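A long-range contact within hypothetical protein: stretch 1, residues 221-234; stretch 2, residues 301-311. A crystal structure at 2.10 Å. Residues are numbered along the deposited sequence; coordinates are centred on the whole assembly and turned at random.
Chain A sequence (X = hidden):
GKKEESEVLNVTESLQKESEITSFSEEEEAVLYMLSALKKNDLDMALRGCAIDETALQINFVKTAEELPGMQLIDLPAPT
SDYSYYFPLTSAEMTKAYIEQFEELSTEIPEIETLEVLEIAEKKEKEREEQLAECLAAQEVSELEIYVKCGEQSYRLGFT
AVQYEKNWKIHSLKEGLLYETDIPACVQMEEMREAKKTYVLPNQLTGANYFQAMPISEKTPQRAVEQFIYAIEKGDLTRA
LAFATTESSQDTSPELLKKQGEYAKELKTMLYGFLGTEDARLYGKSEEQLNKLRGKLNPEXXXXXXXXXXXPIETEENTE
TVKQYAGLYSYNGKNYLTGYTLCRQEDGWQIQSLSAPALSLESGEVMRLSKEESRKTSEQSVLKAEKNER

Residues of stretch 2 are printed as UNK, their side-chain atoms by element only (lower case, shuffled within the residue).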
# COMPACT_ATOMS: atom_id res chain seq x y z
N PRO A 221 11.60 18.40 -16.88
CA PRO A 221 10.33 17.90 -16.35
C PRO A 221 9.65 16.91 -17.31
O PRO A 221 9.19 15.85 -16.87
CB PRO A 221 9.50 19.18 -16.12
CG PRO A 221 10.15 20.25 -16.93
CD PRO A 221 11.60 19.86 -17.05
N GLN A 222 9.63 17.22 -18.60
CA GLN A 222 9.10 16.29 -19.61
C GLN A 222 9.73 14.88 -19.53
O GLN A 222 9.03 13.88 -19.62
CB GLN A 222 9.29 16.85 -21.02
CG GLN A 222 8.50 18.11 -21.34
CD GLN A 222 9.31 19.39 -21.20
OE1 GLN A 222 10.28 19.46 -20.42
NE2 GLN A 222 8.93 20.42 -21.96
N ARG A 223 11.05 14.82 -19.37
CA ARG A 223 11.75 13.54 -19.35
C ARG A 223 11.41 12.73 -18.10
O ARG A 223 11.37 11.50 -18.13
CB ARG A 223 13.25 13.74 -19.50
CG ARG A 223 14.02 12.45 -19.72
CD ARG A 223 15.49 12.70 -19.90
NE ARG A 223 15.76 13.65 -20.97
CZ ARG A 223 16.94 14.23 -21.19
NH1 ARG A 223 17.97 13.97 -20.41
NH2 ARG A 223 17.07 15.06 -22.20
N ALA A 224 11.11 13.42 -17.01
CA ALA A 224 10.65 12.74 -15.80
C ALA A 224 9.34 12.01 -16.07
O ALA A 224 9.19 10.84 -15.71
CB ALA A 224 10.46 13.74 -14.67
N VAL A 225 8.42 12.70 -16.74
CA VAL A 225 7.12 12.15 -17.10
C VAL A 225 7.29 11.01 -18.10
O VAL A 225 6.65 9.96 -17.96
CB VAL A 225 6.19 13.25 -17.68
CG1 VAL A 225 4.88 12.66 -18.18
CG2 VAL A 225 5.92 14.32 -16.62
N GLU A 226 8.16 11.22 -19.09
CA GLU A 226 8.45 10.19 -20.10
C GLU A 226 8.98 8.89 -19.49
O GLU A 226 8.51 7.80 -19.84
CB GLU A 226 9.42 10.72 -21.16
CG GLU A 226 8.77 11.71 -22.13
CD GLU A 226 9.74 12.76 -22.72
OE1 GLU A 226 10.98 12.63 -22.54
OE2 GLU A 226 9.26 13.74 -23.35
N GLN A 227 9.91 8.98 -18.55
CA GLN A 227 10.51 7.78 -18.00
C GLN A 227 9.62 7.11 -17.00
O GLN A 227 9.72 5.91 -16.83
CB GLN A 227 11.88 8.04 -17.38
CG GLN A 227 13.03 8.13 -18.38
CD GLN A 227 13.17 6.86 -19.20
OE1 GLN A 227 12.92 6.87 -20.40
NE2 GLN A 227 13.57 5.75 -18.55
N PHE A 228 8.81 7.90 -16.30
CA PHE A 228 7.73 7.40 -15.44
C PHE A 228 6.77 6.51 -16.23
O PHE A 228 6.51 5.37 -15.86
CB PHE A 228 7.01 8.60 -14.82
CG PHE A 228 5.73 8.27 -14.08
CD1 PHE A 228 5.77 7.67 -12.83
CD2 PHE A 228 4.50 8.64 -14.60
CE1 PHE A 228 4.60 7.42 -12.13
CE2 PHE A 228 3.33 8.39 -13.90
CZ PHE A 228 3.39 7.76 -12.66
N ILE A 229 6.28 7.01 -17.36
CA ILE A 229 5.43 6.21 -18.25
C ILE A 229 6.16 5.00 -18.85
O ILE A 229 5.56 3.95 -19.03
CB ILE A 229 4.78 7.10 -19.34
CG1 ILE A 229 3.84 8.13 -18.68
CG2 ILE A 229 4.05 6.27 -20.39
CD1 ILE A 229 2.75 7.55 -17.80
N TYR A 230 7.44 5.12 -19.13
CA TYR A 230 8.21 3.99 -19.64
C TYR A 230 8.29 2.89 -18.58
O TYR A 230 8.17 1.70 -18.90
CB TYR A 230 9.63 4.42 -20.04
CG TYR A 230 10.52 3.28 -20.52
CD1 TYR A 230 10.29 2.65 -21.74
CD2 TYR A 230 11.61 2.84 -19.74
CE1 TYR A 230 11.10 1.61 -22.18
CE2 TYR A 230 12.43 1.79 -20.17
CZ TYR A 230 12.18 1.19 -21.39
OH TYR A 230 12.98 0.17 -21.83
N ALA A 231 8.52 3.28 -17.33
CA ALA A 231 8.49 2.33 -16.21
C ALA A 231 7.16 1.54 -16.13
O ALA A 231 7.15 0.31 -15.94
CB ALA A 231 8.74 3.06 -14.90
N ILE A 232 6.06 2.26 -16.28
CA ILE A 232 4.73 1.65 -16.30
C ILE A 232 4.59 0.65 -17.46
O ILE A 232 4.14 -0.48 -17.26
CB ILE A 232 3.64 2.75 -16.34
CG1 ILE A 232 3.58 3.43 -14.95
CG2 ILE A 232 2.27 2.17 -16.70
CD1 ILE A 232 2.74 4.68 -14.84
N GLU A 233 5.05 1.06 -18.65
CA GLU A 233 5.02 0.20 -19.83
C GLU A 233 5.79 -1.09 -19.62
O GLU A 233 5.38 -2.14 -20.13
CB GLU A 233 5.61 0.94 -21.03
CG GLU A 233 4.83 2.17 -21.49
CD GLU A 233 5.61 3.04 -22.44
OE1 GLU A 233 6.82 2.80 -22.61
OE2 GLU A 233 5.02 3.98 -23.03
N LYS A 234 6.91 -1.02 -18.89
CA LYS A 234 7.80 -2.16 -18.68
C LYS A 234 7.54 -2.96 -17.41
O LYS A 234 8.21 -3.96 -17.15
CB LYS A 234 9.26 -1.69 -18.66
CG LYS A 234 9.69 -0.86 -19.86
CD LYS A 234 9.67 -1.64 -21.16
CE LYS A 234 10.82 -2.64 -21.20
NZ LYS A 234 11.24 -2.88 -22.59
N UNK A 301 -1.90 -4.81 -21.10
CA UNK A 301 -1.93 -3.83 -22.19
C UNK A 301 -1.31 -2.48 -21.84
O UNK A 301 -1.28 -1.56 -22.69
c UNK A 301 -5.07 -5.50 -22.64
c UNK A 301 -3.47 -5.46 -24.41
c UNK A 301 -4.02 -6.61 -24.95
c UNK A 301 -3.97 -4.89 -23.25
o UNK A 301 -5.64 -8.34 -24.90
c UNK A 301 -5.64 -6.65 -23.18
c UNK A 301 -3.36 -3.64 -22.68
c UNK A 301 -5.10 -7.20 -24.33
N UNK A 302 -0.79 -2.36 -20.62
CA UNK A 302 -0.02 -1.19 -20.21
C UNK A 302 1.22 -1.01 -21.06
O UNK A 302 1.78 0.09 -21.14
c UNK A 302 -3.43 0.17 -17.61
c UNK A 302 0.37 -1.27 -18.73
se UNK A 302 -1.59 0.70 -18.02
c UNK A 302 -0.84 -1.11 -17.82
N UNK A 303 1.68 -2.08 -21.71
CA UNK A 303 2.80 -1.95 -22.63
C UNK A 303 2.44 -1.07 -23.84
O UNK A 303 3.32 -0.61 -24.55
c UNK A 303 3.30 -3.33 -23.07
c UNK A 303 4.65 -3.19 -23.76
c UNK A 303 2.32 -4.02 -23.99
N UNK A 304 1.15 -0.85 -24.07
CA UNK A 304 0.70 0.04 -25.13
C UNK A 304 0.09 1.31 -24.58
O UNK A 304 -0.70 1.96 -25.26
c UNK A 304 0.44 -4.26 -27.18
c UNK A 304 0.38 -1.89 -26.72
o UNK A 304 2.20 -5.15 -28.54
c UNK A 304 1.53 -1.74 -27.50
c UNK A 304 -0.16 -3.16 -26.57
c UNK A 304 -0.26 -0.69 -26.07
c UNK A 304 1.59 -4.08 -27.94
c UNK A 304 2.13 -2.82 -28.10
N UNK A 305 0.46 1.68 -23.37
CA UNK A 305 0.19 3.02 -22.91
C UNK A 305 1.33 3.89 -23.42
O UNK A 305 2.46 3.75 -22.97
c UNK A 305 -1.48 4.96 -21.17
c UNK A 305 -0.07 4.51 -20.87
c UNK A 305 0.12 3.09 -21.39
c UNK A 305 0.21 4.56 -19.39
N UNK A 306 1.00 4.76 -24.38
CA UNK A 306 1.96 5.65 -25.00
C UNK A 306 1.66 7.10 -24.71
O UNK A 306 0.51 7.55 -24.76
c UNK A 306 1.94 5.49 -26.51
o UNK A 306 3.96 4.25 -26.61
o UNK A 306 2.22 3.45 -27.71
c UNK A 306 2.77 4.31 -26.98
N UNK A 307 2.72 7.82 -24.44
CA UNK A 307 2.67 9.25 -24.30
C UNK A 307 2.81 9.87 -25.72
O UNK A 307 3.76 9.59 -26.44
c UNK A 307 2.49 10.88 -21.60
c UNK A 307 3.74 10.86 -22.47
c UNK A 307 3.82 9.65 -23.38
c UNK A 307 4.99 10.85 -21.62
N UNK A 308 1.84 10.66 -26.15
CA UNK A 308 1.96 11.39 -27.41
C UNK A 308 2.76 12.68 -27.20
O UNK A 308 3.59 13.05 -28.02
c UNK A 308 0.57 11.72 -27.99
c UNK A 308 -0.16 10.43 -28.37
c UNK A 308 0.69 12.62 -29.22
c UNK A 308 -1.65 10.62 -28.55
N UNK A 309 2.50 13.36 -26.08
CA UNK A 309 3.11 14.64 -25.79
C UNK A 309 3.01 14.98 -24.30
O UNK A 309 2.01 14.66 -23.65
n UNK A 309 2.90 19.62 -29.58
c UNK A 309 3.53 18.94 -28.42
c UNK A 309 2.76 17.66 -28.14
c UNK A 309 2.41 15.72 -26.61
c UNK A 309 3.29 16.92 -26.93
N UNK A 310 4.06 15.59 -23.77
CA UNK A 310 4.05 16.19 -22.44
C UNK A 310 4.05 17.72 -22.60
O UNK A 310 5.02 18.28 -23.10
c UNK A 310 5.25 16.38 -20.24
c UNK A 310 5.32 14.24 -21.58
c UNK A 310 5.27 15.76 -21.64
N UNK A 311 2.96 18.38 -22.20
CA UNK A 311 2.74 19.77 -22.60
C UNK A 311 2.69 20.69 -21.39
O UNK A 311 1.90 20.45 -20.48
c UNK A 311 1.41 19.92 -23.36
c UNK A 311 1.29 21.33 -23.90
c UNK A 311 -0.05 18.79 -25.09
c UNK A 311 1.32 18.90 -24.49
O HOH W 1 5.43 6.52 -24.20

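Position 301 has one carbon leading to a six-carbon ring that bears an oxygen. It does not reach stretch 1. This is Tyr 301.

Position 302 carries two carbons, a selenium and a last carbon, unbranched. The selenium lies 4.3 Å from Ile 232 CG2. Its CB points toward the helix, but the end of the chain leads away. This is Met 302, present as selenomethionine.

Position 303 has three side-chain carbons, one carrying the other two. The side chain points away overall, yet the backbone is close: CA of 303 is 3.6 Å from Glu 233 O. This is Val 303.

Position 304 has one carbon and a six-carbon ring with an oxygen. It makes no contact. This is Tyr 304.

Position 305 has four carbons, forked at the second. One terminal carbon is 4.1 Å from Ile 232 CG2 and 4.2 Å from Ile 229 CD1. The fork identifies Leu 305; that terminal carbon is CD2.

Position 306 has two carbons, the second carrying two oxygens. One oxygen lies 3.7 Å from Glu 233 OE2. This short carboxylate is Asp 306, and the close oxygen is OD1.

Position 307 has four carbons, forked at the second, pointing toward the helix. A terminal carbon is 3.9 Å from Val 225 CG1 and 3.8 Å from Glu 226 CA. This is Leu 307.

Position 308 has four carbons, forked at the first, one arm two carbons long. It is out of reach. This is Ile 308.

Position 309 has four carbons in a row ending in nitrogen. It points away, and the nitrogen is hydrogen-bonded elsewhere in the structure. This is Lys 309.

Position 310 has three carbons, forked at the first, directed toward the helix. Its two branches lie 3.8 Å from Gln 222 CG and 3.8 Å from Val 225 CG1, respectively. This is Val 310.

Position 311 has four carbons, forked at the first, with one longer arm. It makes no contact. This is Ile 311.

The strand runs nearly antiparallel to the helix, at 162°. Leu 305, Leu 307 and Val 310 pack on Val 225, Ile 229 and Ile 232. At the other end the backbones meet, and Glu 233 CA lies 3.5 Å from Met 302 O in a CA-H...O contact. Glu 233 OE2 is 2.6 Å from Leu 305 O; two oxygens this close suggest a protonated acid. A water donates to Glu 233 OE2 and accepts from Leu 307 N, bridging the two stretches.

Stretch 2 (301-311) YMVYLDLIKVI
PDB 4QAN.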